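Local coordinates for malate dehydrogenase (Porphyromonas gingivalis, PDB 3FI9), which probably catalyses the NAD-dependent interconversion of malate and oxaloacetate, at residues V50-E53 against I54-C57. Sequence-based numbering, arbitrary orientation.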
loop_
_atom_site.group_PDB
_atom_site.type_symbol
_atom_site.label_atom_id
_atom_site.label_comp_id
_atom_site.label_asym_id
_atom_site.label_seq_id
_atom_site.Cartn_x
_atom_site.Cartn_y
_atom_site.Cartn_z
ATOM N N VAL A 50 -5.214 -10.611 6.458
ATOM C CA VAL A 50 -5.153 -9.639 5.379
ATOM C C VAL A 50 -6.527 -9.028 5.153
ATOM O O VAL A 50 -6.620 -7.817 5.064
ATOM C CB VAL A 50 -4.616 -10.207 4.085
ATOM C CG1 VAL A 50 -4.667 -9.155 3.005
ATOM C CG2 VAL A 50 -3.172 -10.735 4.285
ATOM N N ALA A 51 -7.569 -9.869 5.030
ATOM C CA ALA A 51 -8.928 -9.377 4.782
ATOM C C ALA A 51 -9.389 -8.436 5.897
ATOM O O ALA A 51 -10.035 -7.445 5.626
ATOM C CB ALA A 51 -9.934 -10.549 4.608
ATOM N N GLU A 52 -9.065 -8.785 7.141
ATOM C CA GLU A 52 -9.434 -7.968 8.306
ATOM C C GLU A 52 -8.790 -6.591 8.162
ATOM O O GLU A 52 -9.447 -5.577 8.345
ATOM C CB GLU A 52 -9.015 -8.634 9.630
ATOM C CG GLU A 52 -9.795 -9.927 9.981
ATOM C CD GLU A 52 -11.309 -9.732 10.225
ATOM O OE1 GLU A 52 -11.987 -8.944 9.526
ATOM O OE2 GLU A 52 -11.849 -10.412 11.120
ATOM N N GLU A 53 -7.523 -6.547 7.789
ATOM C CA GLU A 53 -6.851 -5.256 7.574
ATOM C C GLU A 53 -7.540 -4.416 6.475
ATOM O O GLU A 53 -7.734 -3.218 6.636
ATOM C CB GLU A 53 -5.373 -5.471 7.275
ATOM C CG GLU A 53 -4.509 -5.674 8.544
ATOM C CD GLU A 53 -3.449 -4.571 8.681
ATOM O OE1 GLU A 53 -3.797 -3.405 8.945
ATOM O OE2 GLU A 53 -2.263 -4.880 8.464
ATOM N N ILE A 54 -7.892 -5.041 5.358
ATOM C CA ILE A 54 -8.545 -4.305 4.277
ATOM C C ILE A 54 -9.892 -3.764 4.735
ATOM O O ILE A 54 -10.218 -2.587 4.540
ATOM C CB ILE A 54 -8.722 -5.180 3.033
ATOM C CG1 ILE A 54 -7.325 -5.749 2.636
ATOM C CG2 ILE A 54 -9.500 -4.406 1.934
ATOM C CD1 ILE A 54 -6.275 -4.634 2.313
ATOM N N ARG A 55 -10.658 -4.624 5.397
ATOM C CA ARG A 55 -11.936 -4.200 5.938
ATOM C C ARG A 55 -11.810 -2.982 6.880
ATOM O O ARG A 55 -12.661 -2.115 6.876
ATOM C CB ARG A 55 -12.582 -5.361 6.693
ATOM C CG ARG A 55 -13.160 -6.420 5.783
ATOM C CD ARG A 55 -13.331 -7.689 6.593
ATOM N NE ARG A 55 -14.067 -8.713 5.865
ATOM C CZ ARG A 55 -14.356 -9.931 6.346
ATOM N NH1 ARG A 55 -13.900 -10.304 7.521
ATOM N NH2 ARG A 55 -15.055 -10.811 5.625
ATOM N N HIS A 56 -10.780 -2.961 7.695
ATOM C CA HIS A 56 -10.572 -1.876 8.646
ATOM C C HIS A 56 -10.075 -0.553 8.018
ATOM O O HIS A 56 -10.012 0.475 8.707
ATOM C CB HIS A 56 -9.591 -2.345 9.735
ATOM C CG HIS A 56 -10.029 -3.595 10.453
ATOM N ND1 HIS A 56 -9.174 -4.312 11.265
ATOM C CD2 HIS A 56 -11.222 -4.253 10.475
ATOM C CE1 HIS A 56 -9.819 -5.371 11.740
ATOM N NE2 HIS A 56 -11.059 -5.352 11.276
ATOM N N CYS A 57 -9.718 -0.575 6.727
ATOM C CA CYS A 57 -9.392 0.680 6.013
ATOM C C CYS A 57 -10.650 1.481 5.746
ATOM O O CYS A 57 -10.592 2.705 5.540
ATOM C CB CYS A 57 -8.744 0.382 4.667
ATOM S SG CYS A 57 -7.070 -0.234 4.873
HETATM O O HOH W 1 -13.324 -7.082 11.371
#
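The imidazole of His56 lies with one face on the carbonyl of Glu52, whose O sits 2.9 Å above the ring plane over its centre, while a water reaches the ring edge in plane at NE2. The Arg55 guanidinium takes Glu52 OE1 at its edge. All this is one face of helix 44-57, in the beta-alpha-beta unit of the Rossmann-type NAD-binding domain. Because CG of His56 stands beside its own backbone N (chi1 -56°), the ring folds back over the preceding turn, and Glu52 O also accepts the i+4 bond from His56 N at 3.0 Å. The Glu52 chain bends at chi2, bringing OE1 to 3.1 Å from Arg55 NH1 in a salt bridge. NH1 arrives from above the carboxylate, and the two planes stand 68° apart. Glu52 OE2 pairs with Lys164 of the second subunit and Glu53 OE2 with Arg232 of that same second subunit, placing this face in the dimer interface. On another side, Ile54 CG1 lies 4.3 Å from Val50 CG1, and the Ile54 side chain packs against Ala25 of helix 19-30. That same water ties Glu52 to His56: it donates to Glu52 OE1 at 2.9 Å and bonds His56 NE2 at the same distance.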